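Local coordinates for USG-1 protein homolog (Pseudomonas aeruginosa, PDB 2HJS) that probably acts as an NAD- or NADP-dependent oxidoreductase of the aspartate-semialdehyde dehydrogenase family, and is built as a dimer, at residues S94-P108 with A120-C132. Sequence-based numbering, arbitrary orientation. Where two conformers were deposited one is given.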
ATOM      1  N   SER A  94      23.228  11.902  28.824  1.00 52.40           N
ATOM      2  CA  SER A  94      21.923  11.324  28.588  1.00 51.65           C
ATOM      3  C   SER A  94      21.833  10.999  27.100  1.00 51.32           C
ATOM      4  O   SER A  94      22.318  11.756  26.255  1.00 51.81           O
ATOM      5  CB  SER A  94      20.816  12.302  28.964  1.00 51.32           C
ATOM      6  OG  SER A  94      20.577  12.318  30.352  1.00 52.51           O
ATOM      7  N   VAL A  95      21.223   9.876  26.770  1.00 51.01           N
ATOM      8  CA  VAL A  95      21.238   9.423  25.384  1.00 50.14           C
ATOM      9  C   VAL A  95      19.845   9.271  24.865  1.00 50.53           C
ATOM     10  O   VAL A  95      18.993   8.639  25.509  1.00 51.58           O
ATOM     11  CB  VAL A  95      22.025   8.101  25.238  1.00 50.01           C
ATOM     12  CG1 VAL A  95      21.936   7.556  23.818  1.00 47.27           C
ATOM     13  CG2 VAL A  95      23.473   8.314  25.628  1.00 48.08           C
ATOM     14  N   ILE A  96      19.602   9.837  23.689  1.00 49.91           N
ATOM     15  CA  ILE A  96      18.401   9.507  22.944  1.00 48.23           C
ATOM     16  C   ILE A  96      18.823   8.759  21.675  1.00 49.43           C
ATOM     17  O   ILE A  96      19.460   9.344  20.795  1.00 49.49           O
ATOM     18  CB  ILE A  96      17.566  10.748  22.604  1.00 48.17           C
ATOM     19  CG1 ILE A  96      17.004  11.374  23.882  1.00 46.71           C
ATOM     20  CG2 ILE A  96      16.393  10.401  21.642  1.00 45.95           C
ATOM     21  CD1 ILE A  96      16.696  12.834  23.685  1.00 47.98           C
ATOM     22  N   ASP A  97      18.481   7.472  21.599  1.00 48.35           N
ATOM     23  CA  ASP A  97      18.932   6.626  20.509  1.00 48.60           C
ATOM     24  C   ASP A  97      17.813   6.386  19.498  1.00 48.21           C
ATOM     25  O   ASP A  97      16.801   5.801  19.832  1.00 48.17           O
ATOM     26  CB  ASP A  97      19.412   5.282  21.071  1.00 49.07           C
ATOM     27  CG  ASP A  97      19.846   4.294  19.974  1.00 50.63           C
ATOM     28  OD1 ASP A  97      20.167   4.729  18.839  1.00 52.55           O
ATOM     29  OD2 ASP A  97      19.851   3.066  20.249  1.00 53.61           O
ATOM     30  N   LEU A  98      18.001   6.836  18.261  1.00 48.22           N
ATOM     31  CA  LEU A  98      16.957   6.726  17.259  1.00 48.56           C
ATOM     32  C   LEU A  98      16.983   5.366  16.524  1.00 48.71           C
ATOM     33  O   LEU A  98      16.096   5.082  15.755  1.00 48.22           O
ATOM     34  CB  LEU A  98      17.044   7.881  16.260  1.00 48.46           C
ATOM     35  CG  LEU A  98      16.727   9.325  16.759  1.00 49.85           C
ATOM     36  CD1 LEU A  98      17.833   9.992  17.654  1.00 50.11           C
ATOM     37  CD2 LEU A  98      16.490  10.207  15.592  1.00 46.63           C
ATOM     38  N   SER A  99      17.999   4.542  16.773  1.00 49.25           N
ATOM     39  CA  SER A  99      18.192   3.307  16.011  1.00 50.14           C
ATOM     40  C   SER A  99      17.428   2.141  16.636  1.00 50.78           C
ATOM     41  O   SER A  99      17.276   1.101  16.022  1.00 50.58           O
ATOM     42  CB  SER A  99      19.674   2.966  15.950  1.00 50.18           C
ATOM     43  OG  SER A  99      20.118   2.570  17.225  1.00 50.85           O
ATOM     44  N   GLY A 100      16.961   2.321  17.869  1.00 52.21           N
ATOM     45  CA  GLY A 100      16.284   1.241  18.606  1.00 52.81           C
ATOM     46  C   GLY A 100      17.149   0.049  19.003  1.00 53.44           C
ATOM     47  O   GLY A 100      16.620  -0.996  19.424  1.00 53.14           O
ATOM     48  N   ALA A 101      18.473   0.205  18.897  1.00 53.60           N
ATOM     49  CA  ALA A 101      19.420  -0.900  19.060  1.00 53.72           C
ATOM     50  C   ALA A 101      19.356  -1.547  20.431  1.00 54.20           C
ATOM     51  O   ALA A 101      19.714  -2.712  20.567  1.00 54.06           O
ATOM     52  CB  ALA A 101      20.841  -0.428  18.789  1.00 53.93           C
ATOM     53  N   LEU A 102      18.914  -0.791  21.438  1.00 54.91           N
ATOM     54  CA  LEU A 102      18.956  -1.240  22.839  1.00 55.99           C
ATOM     55  C   LEU A 102      17.573  -1.425  23.469  1.00 56.65           C
ATOM     56  O   LEU A 102      17.441  -1.529  24.706  1.00 55.98           O
ATOM     57  CB  LEU A 102      19.805  -0.286  23.678  1.00 56.30           C
ATOM     58  CG  LEU A 102      21.229  -0.075  23.154  1.00 57.08           C
ATOM     59  CD1 LEU A 102      21.849   1.068  23.870  1.00 59.52           C
ATOM     60  CD2 LEU A 102      22.094  -1.343  23.290  1.00 58.44           C
ATOM     61  N   GLU A 103      16.559  -1.442  22.605  1.00 56.45           N
ATOM     62  CA  GLU A 103      15.204  -1.801  22.974  1.00 58.04           C
ATOM     63  C   GLU A 103      15.131  -3.290  23.332  1.00 58.23           C
ATOM     64  O   GLU A 103      15.985  -4.077  22.901  1.00 58.69           O
ATOM     65  CB  GLU A 103      14.233  -1.504  21.814  1.00 57.19           C
ATOM     66  CG  GLU A 103      13.876  -0.030  21.708  1.00 57.85           C
ATOM     67  CD  GLU A 103      13.093   0.326  20.447  1.00 59.33           C
ATOM     68  OE1 GLU A 103      12.850  -0.547  19.561  1.00 62.10           O
ATOM     69  OE2 GLU A 103      12.719   1.511  20.335  1.00 60.42           O
ATOM     70  N   PRO A 104      14.105  -3.684  24.108  1.00 58.25           N
ATOM     71  CA  PRO A 104      13.093  -2.794  24.691  1.00 58.25           C
ATOM     72  C   PRO A 104      13.335  -2.308  26.127  1.00 58.08           C
ATOM     73  O   PRO A 104      12.637  -1.398  26.574  1.00 59.64           O
ATOM     74  CB  PRO A 104      11.842  -3.674  24.669  1.00 58.80           C
ATOM     75  CG  PRO A 104      12.384  -5.086  24.911  1.00 58.57           C
ATOM     76  CD  PRO A 104      13.825  -5.103  24.402  1.00 58.42           C
ATOM     77  N   SER A 105      14.296  -2.892  26.841  0.50 57.24           N
ATOM     78  CA  SER A 105      14.399  -2.643  28.272  0.50 56.58           C
ATOM     79  C   SER A 105      15.551  -1.729  28.681  0.50 55.98           C
ATOM     80  O   SER A 105      15.389  -0.916  29.593  0.50 55.82           O
ATOM     81  CB  SER A 105      14.448  -3.959  29.058  0.50 56.61           C
ATOM     82  OG  SER A 105      15.675  -4.633  28.861  0.50 56.87           O
ATOM     83  N   VAL A 106      16.700  -1.863  28.018  1.00 55.18           N
ATOM     84  CA  VAL A 106      17.860  -1.032  28.332  1.00 53.98           C
ATOM     85  C   VAL A 106      17.574   0.420  27.958  1.00 53.04           C
ATOM     86  O   VAL A 106      17.832   1.323  28.765  1.00 51.95           O
ATOM     87  CB  VAL A 106      19.183  -1.556  27.703  1.00 53.92           C
ATOM     88  CG1 VAL A 106      20.321  -0.563  27.950  1.00 54.39           C
ATOM     89  CG2 VAL A 106      19.563  -2.912  28.311  1.00 54.10           C
ATOM     90  N   ALA A 107      17.029   0.629  26.753  1.00 52.00           N
ATOM     91  CA  ALA A 107      16.600   1.956  26.313  1.00 51.49           C
ATOM     92  C   ALA A 107      15.153   1.888  25.820  1.00 51.66           C
ATOM     93  O   ALA A 107      14.894   1.642  24.646  1.00 50.96           O
ATOM     94  CB  ALA A 107      17.536   2.525  25.238  1.00 50.93           C
ATOM     95  N   PRO A 108      14.199   2.093  26.740  1.00 51.90           N
ATOM     96  CA  PRO A 108      12.778   2.036  26.412  1.00 51.52           C
ATOM     97  C   PRO A 108      12.377   3.152  25.433  1.00 51.66           C
ATOM     98  O   PRO A 108      12.926   4.267  25.500  1.00 50.50           O
ATOM     99  CB  PRO A 108      12.087   2.212  27.776  1.00 51.66           C
ATOM    100  CG  PRO A 108      13.125   2.783  28.687  1.00 52.12           C
ATOM    101  CD  PRO A 108      14.456   2.386  28.172  1.00 51.76           C
ATOM    102  N   ALA A 120       9.245   9.868  33.945  1.00 66.01           N
ATOM    103  CA  ALA A 120       9.139  10.134  35.380  1.00 66.41           C
ATOM    104  C   ALA A 120       9.718   9.030  36.290  1.00 66.39           C
ATOM    105  O   ALA A 120       9.952   9.274  37.471  1.00 66.48           O
ATOM    106  CB  ALA A 120       7.680  10.448  35.751  1.00 66.23           C
ATOM    107  N   SER A 121       9.980   7.853  35.719  1.00 66.40           N
ATOM    108  CA  SER A 121      10.464   6.701  36.459  1.00 66.73           C
ATOM    109  C   SER A 121      11.934   6.332  36.271  1.00 67.01           C
ATOM    110  O   SER A 121      12.420   5.498  37.016  1.00 66.86           O
ATOM    111  CB  SER A 121       9.605   5.475  36.145  1.00 66.94           C
ATOM    112  OG  SER A 121       9.920   4.909  34.880  1.00 66.91           O
ATOM    113  N   GLN A 122      12.627   6.906  35.278  1.00 67.39           N
ATOM    114  CA  GLN A 122      14.082   6.665  35.100  1.00 66.97           C
ATOM    115  C   GLN A 122      14.869   7.755  35.842  1.00 66.37           C
ATOM    116  O   GLN A 122      14.374   8.882  36.026  1.00 66.23           O
ATOM    117  CB  GLN A 122      14.483   6.617  33.599  1.00 67.37           C
ATOM    118  CG  GLN A 122      15.282   5.313  33.101  1.00 67.61           C
ATOM    119  CD  GLN A 122      15.984   5.429  31.676  1.00 67.24           C
ATOM    120  OE1 GLN A 122      16.390   6.529  31.232  1.00 62.67           O
ATOM    121  NE2 GLN A 122      16.166   4.268  31.002  1.00 63.08           N
ATOM    122  N   ALA A 123      16.082   7.433  36.286  1.00 65.32           N
ATOM    123  CA  ALA A 123      16.927   8.461  36.865  1.00 64.78           C
ATOM    124  C   ALA A 123      17.975   8.933  35.871  1.00 64.11           C
ATOM    125  O   ALA A 123      18.550   8.129  35.158  1.00 64.43           O
ATOM    126  CB  ALA A 123      17.583   7.972  38.158  1.00 65.28           C
ATOM    127  N   ALA A 124      18.211  10.243  35.841  1.00 63.15           N
ATOM    128  CA  ALA A 124      19.244  10.860  35.017  1.00 62.22           C
ATOM    129  C   ALA A 124      20.647  10.447  35.480  1.00 61.16           C
ATOM    130  O   ALA A 124      20.897  10.403  36.675  1.00 61.67           O
ATOM    131  CB  ALA A 124      19.116  12.379  35.110  1.00 62.69           C
ATOM    132  N   PRO A 125      21.586  10.197  34.546  1.00 59.96           N
ATOM    133  CA  PRO A 125      21.517  10.200  33.057  1.00 58.58           C
ATOM    134  C   PRO A 125      20.536   9.212  32.401  1.00 57.48           C
ATOM    135  O   PRO A 125      20.470   8.044  32.780  1.00 57.83           O
ATOM    136  CB  PRO A 125      22.956   9.894  32.625  1.00 58.78           C
ATOM    137  CG  PRO A 125      23.659   9.379  33.877  1.00 59.61           C
ATOM    138  CD  PRO A 125      22.961   9.942  35.056  1.00 58.82           C
ATOM    139  N   PHE A 126      19.772   9.692  31.419  1.00 55.49           N
ATOM    140  CA  PHE A 126      18.764   8.882  30.763  1.00 53.80           C
ATOM    141  C   PHE A 126      19.369   8.076  29.611  1.00 53.06           C
ATOM    142  O   PHE A 126      20.421   8.422  29.060  1.00 52.02           O
ATOM    143  CB  PHE A 126      17.593   9.752  30.283  1.00 53.47           C
ATOM    144  CG  PHE A 126      16.910  10.537  31.391  1.00 53.32           C
ATOM    145  CD1 PHE A 126      15.846   9.991  32.096  1.00 52.53           C
ATOM    146  CD2 PHE A 126      17.343  11.826  31.730  1.00 54.37           C
ATOM    147  CE1 PHE A 126      15.211  10.709  33.104  1.00 52.90           C
ATOM    148  CE2 PHE A 126      16.716  12.558  32.757  1.00 52.97           C
ATOM    149  CZ  PHE A 126      15.647  11.998  33.438  1.00 52.24           C
ATOM    150  N   LEU A 127      18.727   6.965  29.287  1.00 52.47           N
ATOM    151  CA  LEU A 127      19.043   6.235  28.075  1.00 52.41           C
ATOM    152  C   LEU A 127      17.738   5.740  27.465  1.00 52.68           C
ATOM    153  O   LEU A 127      17.128   4.772  27.940  1.00 52.63           O
ATOM    154  CB  LEU A 127      20.045   5.107  28.358  1.00 52.56           C
ATOM    155  CG  LEU A 127      20.305   4.088  27.238  1.00 52.90           C
ATOM    156  CD1 LEU A 127      20.779   4.759  25.941  1.00 52.07           C
ATOM    157  CD2 LEU A 127      21.301   3.024  27.695  1.00 51.89           C
ATOM    158  N   LEU A 128      17.294   6.439  26.422  1.00 52.60           N
ATOM    159  CA  LEU A 128      15.960   6.244  25.883  1.00 51.88           C
ATOM    160  C   LEU A 128      16.068   6.011  24.412  1.00 52.13           C
ATOM    161  O   LEU A 128      17.030   6.456  23.787  1.00 51.89           O
ATOM    162  CB  LEU A 128      15.112   7.498  26.099  1.00 52.08           C
ATOM    163  CG  LEU A 128      15.133   8.044  27.529  1.00 54.08           C
ATOM    164  CD1 LEU A 128      14.713   9.493  27.541  1.00 53.76           C
ATOM    165  CD2 LEU A 128      14.267   7.178  28.434  1.00 52.03           C
ATOM    166  N   SER A 129      15.062   5.333  23.858  1.00 51.86           N
ATOM    167  CA  SER A 129      14.950   5.185  22.415  1.00 52.47           C
ATOM    168  C   SER A 129      13.886   6.135  21.881  1.00 52.59           C
ATOM    169  O   SER A 129      12.827   6.326  22.485  1.00 53.14           O
ATOM    170  CB  SER A 129      14.599   3.735  22.021  1.00 51.76           C
ATOM    171  OG  SER A 129      15.655   2.847  22.359  1.00 53.36           O
ATOM    172  N   SER A 130      14.160   6.728  20.741  1.00 52.13           N
ATOM    173  CA  SER A 130      13.093   7.388  20.011  1.00 52.22           C
ATOM    174  C   SER A 130      12.658   6.415  18.891  1.00 52.48           C
ATOM    175  O   SER A 130      13.505   5.941  18.141  1.00 53.76           O
ATOM    176  CB  SER A 130      13.590   8.738  19.496  1.00 51.29           C
ATOM    177  OG  SER A 130      12.525   9.560  19.089  1.00 52.36           O
ATOM    178  N   PRO A 131      11.337   6.120  18.770  1.00 52.22           N
ATOM    179  CA  PRO A 131      10.816   5.075  17.867  1.00 51.95           C
ATOM    180  C   PRO A 131      11.176   5.277  16.389  1.00 51.57           C
ATOM    181  O   PRO A 131      11.471   6.403  15.952  1.00 50.35           O
ATOM    182  CB  PRO A 131       9.282   5.160  18.037  1.00 51.44           C
ATOM    183  CG  PRO A 131       9.069   5.944  19.281  1.00 52.09           C
ATOM    184  CD  PRO A 131      10.253   6.830  19.476  1.00 52.44           C
ATOM    185  N   CYS A 132      11.130   4.189  15.627  1.00 50.94           N
ATOM    186  CA  CYS A 132      11.239   4.307  14.171  1.00 51.26           C
ATOM    187  C   CYS A 132      10.077   5.174  13.661  1.00 50.44           C
ATOM    188  O   CYS A 132       9.053   5.287  14.332  1.00 50.65           O
ATOM    189  CB  CYS A 132      11.246   2.931  13.505  1.00 51.76           C
ATOM    190  SG  CYS A 132       9.694   2.085  13.554  1.00 54.34           S
TER
HETATM  191  O   HOH W   1      17.959   1.913  21.568  1.00 56.07           O
HETATM  192  O   HOH W   2      14.052   6.627  14.808  1.00 46.66           O
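With its CG anti to the backbone N (chi1 170°), L127 carries its branch point to the side of A107 CB, V95 and V106: CD1 packs alongside V95, 3.6 Å from its CB, while CD2 reaches V106 CG1 at 3.7 Å. In S129 the hydroxyl turns back beside its own nitrogen (chi1 -65°), where OG donates to A107 O at 2.7 Å from above that carbonyl's plane. S129 OG in turn accepts from a water that also donates to D97 OD2, 2.6 Å from it, and accepts from L102 N. S81 in helix 78-90 also bonds D97 OD2.

Strands 94-97 and 127-129 run parallel to within 14°, and the backbone ladder alternates between the two segments: V95 N to F126 O, L128 N to V95 O, D97 N to L128 O, S130 N to D97 O. Before it begins, F126 N donates to S94 OG at 2.9 Å, and that hydroxyl sits at the phenyl ring's edge, near its plane.

On the far edge of strand 127-129, S129 N donates to P108 O at 2.9 Å, and the Q122 amide clasps L127, its OE1 taking L127 N at 3.1 Å and its NE2 giving to L127 O at 3.2 Å.

Together with helix 112-115 these strands form a beta-alpha-beta unit of the Rossmann-type domain that probably binds NAD(P), 127-129 ending its sheet within the chain. The bonding implies a strand whose outer edge is held at L127 N, L127 O and S129 N, with a water linking the buried D97 carboxylate and S129 hydroxyl to the turn after strand 94-97.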